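Local coordinates for protein germination-specific N-acetylmuramoyl-L-alanine amidase, Autolysin (Clostridioides difficile, PDB 7RAG) that probably cleaves the amide bond between N-acetylmuramic acid and L-alanine in peptidoglycan as a zinc-dependent amidase that works in complex with the GerS lipoprotein, at residues 134-139 with 204-208; 142-147 with 196-201; 120-124 with 139-143. All blocks are in the same frame, centred on the assembly; numbering follows the deposited sequence.

Contact 1 (134-139 with 204-208); sequences ELSKCI and GIQKY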
# COMPACT_ATOMS: atom_id res chain seq x y z
N GLU B 134 -2.24 -16.86 20.31
CA GLU B 134 -2.15 -16.08 19.08
C GLU B 134 -1.35 -14.80 19.30
O GLU B 134 -0.46 -14.46 18.51
CB GLU B 134 -3.55 -15.74 18.55
CG GLU B 134 -4.43 -16.92 18.23
CD GLU B 134 -5.87 -16.51 17.88
OE1 GLU B 134 -6.15 -15.27 17.77
OE2 GLU B 134 -6.72 -17.43 17.71
N LEU B 135 -1.67 -14.08 20.37
CA LEU B 135 -0.96 -12.83 20.66
C LEU B 135 0.52 -13.09 20.84
O LEU B 135 1.38 -12.37 20.29
CB LEU B 135 -1.52 -12.16 21.90
CG LEU B 135 -0.78 -10.94 22.48
CD1 LEU B 135 -0.74 -9.75 21.54
CD2 LEU B 135 -1.46 -10.55 23.74
N SER B 136 0.84 -14.14 21.60
CA SER B 136 2.23 -14.47 21.84
C SER B 136 2.93 -14.74 20.53
O SER B 136 4.05 -14.27 20.32
CB SER B 136 2.33 -15.67 22.78
OG SER B 136 2.06 -16.88 22.08
N LYS B 137 2.28 -15.50 19.63
CA LYS B 137 2.89 -15.80 18.33
C LYS B 137 3.16 -14.53 17.54
O LYS B 137 4.22 -14.39 16.92
CB LYS B 137 2.00 -16.74 17.53
CG LYS B 137 1.96 -18.18 18.02
CD LYS B 137 1.15 -19.05 17.05
CE LYS B 137 1.14 -20.51 17.44
NZ LYS B 137 0.55 -21.41 16.38
N CYS B 138 2.21 -13.59 17.54
CA CYS B 138 2.44 -12.31 16.86
C CYS B 138 3.67 -11.60 17.41
O CYS B 138 4.54 -11.12 16.66
CB CYS B 138 1.21 -11.40 16.99
SG CYS B 138 -0.22 -11.94 16.04
N ILE B 139 3.78 -11.54 18.74
CA ILE B 139 4.91 -10.85 19.34
C ILE B 139 6.21 -11.59 19.07
O ILE B 139 7.24 -10.97 18.79
CB ILE B 139 4.65 -10.63 20.83
CG1 ILE B 139 3.53 -9.62 20.99
CG2 ILE B 139 5.91 -10.20 21.52
CD1 ILE B 139 2.90 -9.63 22.33
N GLY B 204 3.86 -6.41 17.29
CA GLY B 204 3.17 -7.68 17.49
C GLY B 204 1.75 -7.49 18.00
O GLY B 204 0.81 -8.08 17.47
N ILE B 205 1.60 -6.64 19.02
CA ILE B 205 0.28 -6.27 19.53
C ILE B 205 -0.59 -5.74 18.40
O ILE B 205 -1.74 -6.13 18.24
CB ILE B 205 0.43 -5.23 20.66
CG1 ILE B 205 1.12 -5.82 21.88
CG2 ILE B 205 -0.92 -4.65 21.07
CD1 ILE B 205 1.40 -4.79 22.95
N GLN B 206 -0.04 -4.83 17.59
CA GLN B 206 -0.85 -4.20 16.55
C GLN B 206 -1.32 -5.20 15.49
O GLN B 206 -2.46 -5.13 15.03
CB GLN B 206 -0.07 -3.06 15.90
CG GLN B 206 0.16 -1.87 16.84
CD GLN B 206 -1.07 -1.00 17.02
OE1 GLN B 206 -2.16 -1.50 17.28
NE2 GLN B 206 -0.90 0.31 16.87
N LYS B 207 -0.46 -6.14 15.10
CA LYS B 207 -0.87 -7.17 14.15
C LYS B 207 -1.97 -8.04 14.76
O LYS B 207 -3.03 -8.27 14.14
CB LYS B 207 0.33 -8.01 13.72
CG LYS B 207 1.31 -7.28 12.79
CD LYS B 207 2.42 -8.23 12.33
CE LYS B 207 3.53 -7.48 11.55
NZ LYS B 207 3.13 -7.01 10.20
N TYR B 208 -1.74 -8.52 15.99
CA TYR B 208 -2.75 -9.32 16.67
C TYR B 208 -4.09 -8.59 16.70
O TYR B 208 -5.15 -9.20 16.48
CB TYR B 208 -2.29 -9.66 18.09
CG TYR B 208 -3.41 -10.26 18.91
CD1 TYR B 208 -3.77 -11.60 18.74
CD2 TYR B 208 -4.13 -9.49 19.81
CE1 TYR B 208 -4.82 -12.15 19.48
CE2 TYR B 208 -5.18 -10.03 20.54
CZ TYR B 208 -5.51 -11.36 20.37
OH TYR B 208 -6.55 -11.92 21.09
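Ile139 and Gly204 bring two helices together until their CA atoms stand only 4.1 Å apart, and Leu135 meets Tyr208 at the far end of the same contact. The segments 134-139 and 204-208 run in roughly opposing directions, 132° between them, with their axes 8.0 Å apart at closest approach. Gly204, without a side chain, presents bare backbone to Ile139 and Cys138. The backbone itself is the packing surface, with CG1 of Ile139 against the Gly204 CA and CB of Cys138 against the Gly204 carbonyl oxygen. One turn on, the Tyr208 ring takes over. Its CG lies anti to the backbone N (chi1 169°), which carries the ring across Leu135 at about a right angle. The CB of Leu135 sits over the ring centre in a CH-pi contact, 4.0 Å from the Tyr208 centroid. At the ring's edge lie Glu134 OE1 and Cys138 SG, the sulfur 3.7 Å from Tyr208 CB. CD1 of Leu135 reaches on to Ile205, and Met104 of strand 104-111 touches Leu135, Ile205 and Tyr208 from the sheet. No hydrogen bond crosses between the segments, so helices 130-147 and 191-211 are joined here by dispersion and close shape fit, a glycine contact at one end and an aromatic face at the other.

Contact 2 (142-147 with 196-201); sequences ELKRVV and KIAWAI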
# COMPACT_ATOMS: atom_id res chain seq x y z
N GLU B 142 7.39 -10.85 15.59
CA GLU B 142 8.01 -9.53 15.48
C GLU B 142 9.35 -9.46 16.21
O GLU B 142 10.27 -8.77 15.75
CB GLU B 142 7.08 -8.45 16.01
CG GLU B 142 5.82 -8.34 15.23
CD GLU B 142 6.07 -8.30 13.75
OE1 GLU B 142 6.78 -7.37 13.29
OE2 GLU B 142 5.58 -9.20 13.03
N LEU B 143 9.49 -10.15 17.34
CA LEU B 143 10.78 -10.15 18.03
C LEU B 143 11.85 -10.76 17.13
O LEU B 143 12.96 -10.22 17.02
CB LEU B 143 10.68 -10.91 19.35
CG LEU B 143 9.86 -10.28 20.48
CD1 LEU B 143 9.71 -11.25 21.66
CD2 LEU B 143 10.50 -9.00 20.97
N LYS B 144 11.50 -11.85 16.44
CA LYS B 144 12.41 -12.44 15.46
C LYS B 144 12.72 -11.46 14.33
O LYS B 144 13.89 -11.19 14.04
CB LYS B 144 11.80 -13.72 14.88
CG LYS B 144 12.74 -14.51 13.98
CD LYS B 144 12.01 -15.58 13.18
CE LYS B 144 12.93 -16.21 12.11
NZ LYS B 144 12.21 -16.94 11.00
N ARG B 145 11.69 -10.91 13.68
CA ARG B 145 11.94 -10.15 12.45
C ARG B 145 12.67 -8.85 12.74
O ARG B 145 13.56 -8.46 11.98
CB ARG B 145 10.63 -9.84 11.73
CG ARG B 145 10.81 -8.98 10.48
CD ARG B 145 9.46 -8.51 9.90
NE ARG B 145 8.69 -7.70 10.85
CZ ARG B 145 8.81 -6.37 10.98
NH1 ARG B 145 9.66 -5.70 10.22
NH2 ARG B 145 8.08 -5.71 11.85
N VAL B 146 12.31 -8.17 13.83
CA VAL B 146 12.85 -6.85 14.13
C VAL B 146 14.15 -6.94 14.91
O VAL B 146 15.11 -6.22 14.62
CB VAL B 146 11.79 -6.04 14.90
CG1 VAL B 146 12.35 -4.72 15.34
CG2 VAL B 146 10.55 -5.85 14.04
N VAL B 147 14.23 -7.81 15.91
CA VAL B 147 15.35 -7.75 16.83
C VAL B 147 16.48 -8.69 16.41
O VAL B 147 17.66 -8.33 16.49
CB VAL B 147 14.87 -8.07 18.26
CG1 VAL B 147 16.04 -8.39 19.16
CG2 VAL B 147 14.04 -6.90 18.80
N LYS B 196 14.22 -0.86 20.32
CA LYS B 196 13.95 -1.85 19.28
C LYS B 196 13.00 -2.94 19.78
O LYS B 196 12.04 -3.32 19.10
CB LYS B 196 15.27 -2.44 18.81
CG LYS B 196 15.29 -3.03 17.42
CD LYS B 196 16.72 -2.93 16.83
CE LYS B 196 16.78 -3.45 15.38
NZ LYS B 196 18.12 -3.22 14.75
N ILE B 197 13.26 -3.45 20.99
CA ILE B 197 12.40 -4.48 21.57
C ILE B 197 10.99 -3.95 21.78
O ILE B 197 9.99 -4.63 21.49
CB ILE B 197 13.00 -4.99 22.90
CG1 ILE B 197 14.23 -5.84 22.63
CG2 ILE B 197 11.92 -5.73 23.72
CD1 ILE B 197 15.00 -6.15 23.85
N ALA B 198 10.88 -2.74 22.33
CA ALA B 198 9.56 -2.16 22.51
C ALA B 198 8.83 -2.06 21.18
O ALA B 198 7.65 -2.40 21.08
CB ALA B 198 9.66 -0.80 23.19
N TRP B 199 9.54 -1.63 20.14
CA TRP B 199 8.97 -1.56 18.80
C TRP B 199 8.47 -2.93 18.34
O TRP B 199 7.36 -3.05 17.81
CB TRP B 199 10.00 -1.02 17.82
CG TRP B 199 9.47 -0.96 16.47
CD1 TRP B 199 9.72 -1.82 15.44
CD2 TRP B 199 8.52 -0.02 15.98
NE1 TRP B 199 9.00 -1.46 14.34
CE2 TRP B 199 8.25 -0.35 14.64
CE3 TRP B 199 7.87 1.09 16.54
CZ2 TRP B 199 7.37 0.37 13.86
CZ3 TRP B 199 7.00 1.81 15.76
CH2 TRP B 199 6.75 1.45 14.43
N ALA B 200 9.28 -3.98 18.54
CA ALA B 200 8.84 -5.31 18.13
C ALA B 200 7.56 -5.72 18.87
O ALA B 200 6.60 -6.22 18.25
CB ALA B 200 9.95 -6.33 18.35
N ILE B 201 7.51 -5.49 20.18
CA ILE B 201 6.33 -5.89 20.95
C ILE B 201 5.11 -5.09 20.50
O ILE B 201 4.00 -5.64 20.36
CB ILE B 201 6.56 -5.73 22.46
CG1 ILE B 201 7.87 -6.42 22.88
CG2 ILE B 201 5.35 -6.30 23.21
CD1 ILE B 201 8.17 -6.34 24.38
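Ala200 is the knob of this contact, its methyl group seated in a hole formed by Glu142, Leu143, Val146 and Val147. The helical segments 142-147 and 196-201 pass at 8.5 Å between axes, with 138° between their directions. Apolar contacts surround the knob. CD2 of Leu143 lies 3.8 Å from Ala200 CB and continues to CG1 of Ile201, while CG2 of Val147 touches CG1 of Ile197. On the other flank, a chi1 of 175° turns CG1 of Val146 opposite its own N, and this methyl meets the indole of Trp199 in its plane, 3.9 Å from CD1. The same methyl lies 4.0 Å from Lys196 CG, whose extended chain carries CE to within 3.3 Å of the Val146 carbonyl oxygen.

The polar interactions lie within segment 142-147 or lead to another chain. A bend at chi2 (-48°) curls the Glu142 carboxylate round to Arg145, one turn later on the same helix, where OE1 accepts a nearly straight bond of 2.6 Å from Arg145 NH2 within a salt bridge; a weaker bond from NE reaches the same oxygen. Arg145 NH1 forms a salt bridge with Asp85 of the lipoprotein chain, and the other oxygen of that aspartate accepts a hydrogen bond from Trp199 NE1. The interface is therefore apolar between the two helices and polar along one border, where a single lipoprotein carboxylate links a residue from each. Glu142 probably helps to hold the guanidinium in position for it, consistent with a helix pair that serves as part of the docking surface for GerS.

Contact 3 (120-124 with 139-143); sequences GAQTF and IQEEL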
# COMPACT_ATOMS: atom_id res chain seq x y z
N GLY B 120 18.32 -15.04 23.39
CA GLY B 120 17.11 -14.86 22.62
C GLY B 120 15.93 -14.35 23.43
O GLY B 120 15.80 -14.64 24.63
N ALA B 121 15.06 -13.57 22.79
CA ALA B 121 13.78 -13.21 23.38
C ALA B 121 12.82 -14.39 23.27
O ALA B 121 12.76 -15.09 22.25
CB ALA B 121 13.19 -11.99 22.69
N GLN B 122 12.06 -14.61 24.34
CA GLN B 122 11.13 -15.72 24.42
C GLN B 122 9.79 -15.22 24.95
O GLN B 122 9.75 -14.54 25.97
CB GLN B 122 11.69 -16.80 25.33
CG GLN B 122 10.72 -17.93 25.59
CD GLN B 122 10.54 -18.79 24.38
OE1 GLN B 122 11.50 -19.35 23.85
NE2 GLN B 122 9.30 -18.89 23.90
N THR B 123 8.71 -15.58 24.27
CA THR B 123 7.36 -15.24 24.73
C THR B 123 6.66 -16.47 25.31
O THR B 123 6.90 -17.61 24.90
CB THR B 123 6.54 -14.65 23.59
OG1 THR B 123 7.40 -13.84 22.79
CG2 THR B 123 5.44 -13.76 24.13
N PHE B 124 5.80 -16.23 26.29
CA PHE B 124 5.02 -17.27 26.92
C PHE B 124 3.57 -16.81 26.99
O PHE B 124 3.28 -15.60 27.01
CB PHE B 124 5.50 -17.60 28.34
CG PHE B 124 6.98 -17.86 28.46
CD1 PHE B 124 7.48 -19.14 28.39
CD2 PHE B 124 7.86 -16.82 28.68
CE1 PHE B 124 8.84 -19.38 28.53
CE2 PHE B 124 9.21 -17.05 28.81
CZ PHE B 124 9.70 -18.32 28.74
N ILE B 139 3.78 -11.54 18.74
CA ILE B 139 4.91 -10.85 19.34
C ILE B 139 6.21 -11.59 19.07
O ILE B 139 7.24 -10.97 18.79
CB ILE B 139 4.65 -10.63 20.83
CG1 ILE B 139 3.53 -9.62 20.99
CG2 ILE B 139 5.91 -10.20 21.52
CD1 ILE B 139 2.90 -9.63 22.33
N GLN B 140 6.20 -12.93 19.14
CA GLN B 140 7.42 -13.69 18.89
C GLN B 140 7.89 -13.52 17.46
O GLN B 140 9.10 -13.37 17.20
CB GLN B 140 7.21 -15.16 19.22
CG GLN B 140 8.50 -15.96 19.26
CD GLN B 140 9.43 -15.52 20.36
OE1 GLN B 140 9.02 -15.35 21.51
NE2 GLN B 140 10.70 -15.32 20.02
N GLU B 141 6.96 -13.53 16.50
CA GLU B 141 7.32 -13.26 15.10
C GLU B 141 7.96 -11.88 14.94
O GLU B 141 8.97 -11.74 14.24
CB GLU B 141 6.08 -13.37 14.21
CG GLU B 141 5.89 -14.72 13.54
CD GLU B 141 4.42 -15.07 13.40
OE1 GLU B 141 3.59 -14.13 13.53
OE2 GLU B 141 4.10 -16.27 13.18
N GLU B 142 7.39 -10.85 15.59
CA GLU B 142 8.01 -9.53 15.48
C GLU B 142 9.35 -9.46 16.21
O GLU B 142 10.27 -8.77 15.75
CB GLU B 142 7.08 -8.45 16.01
CG GLU B 142 5.82 -8.34 15.23
CD GLU B 142 6.07 -8.30 13.75
OE1 GLU B 142 6.78 -7.37 13.29
OE2 GLU B 142 5.58 -9.20 13.03
N LEU B 143 9.49 -10.15 17.34
CA LEU B 143 10.78 -10.15 18.03
C LEU B 143 11.85 -10.76 17.13
O LEU B 143 12.96 -10.22 17.02
CB LEU B 143 10.68 -10.91 19.35
CG LEU B 143 9.86 -10.28 20.48
CD1 LEU B 143 9.71 -11.25 21.66
CD2 LEU B 143 10.50 -9.00 20.97
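Thr123 and Gln140 meet where strand 122-124 runs almost antiparallel to helix 139-143, at 175° between directions and 8.5 Å between axes. The Gln140 amide does most of the work. A chi1 of -168° swings CG of Gln140 away from its N and the chain then bends at chi2, bringing the amide alongside the strand, where the Thr123 and Gln140 side chains run past one another, pointing opposite ways. On one side of the amide, NE2 donates to the Ala121 carbonyl oxygen over 3.0 Å; the bond is fairly straight and leaves close to the amide plane, yet it arrives above the carbonyl plane of Ala121. On the other, OE1 accepts from Thr123 twice: a hydrogen bond of 2.6 Å from OG1, whose donor stands above the amide carbonyl plane, and a weak one of 2.8 Å from the Thr123 backbone N. Three bonds thus fix the rotation of this buried amide.

Methyl groups pack beside it. CD1 of Leu143 rests 3.7 Å from Ala121 CB, an apolar pair, and 3.6 Å from Thr123 OG1, while CG2 of Ile139 approaches the same hydroxyl oxygen more loosely. The neighbouring Gln122 points its CB away from the helix, and its NE2 bonds to the Thr123 carbonyl oxygen and to the Glu154 backbone oxygen. Ala121 O has a second donor in Asn151 ND2.

The contact packs the helix of a beta-alpha-beta unit, strand 122-126, helix 130-147 and strand 156-158, onto its first strand. The Gln140 amide, donor and acceptor at once, bonds to the strand at Ala121 and Thr123, which probably helps fix the position of the helix along the strand.

Overall arrangement
Helix 130-147 takes part in all three contacts. Contacts 1 and 2 follow one another along its pairing with helix 191-211, their centres 11 Å apart, and contact 2 is nested within the chain loop that contact 1 closes. Contact 3, centred 8 Å from contact 2 and 9 Å from contact 1, fixes the same helix to the sheet; Leu143 packs in both contacts 2 and 3, and Ile139 in contacts 1 and 3. The zinc ion, bound by His25, Glu41 and His109, lies beyond direct contact: it is about 13 Å from the Ile201 side chain and about 12 Å from that of Gln122. GerS packs against contacts 1 and 2, whereas contact 3 touches no other chain.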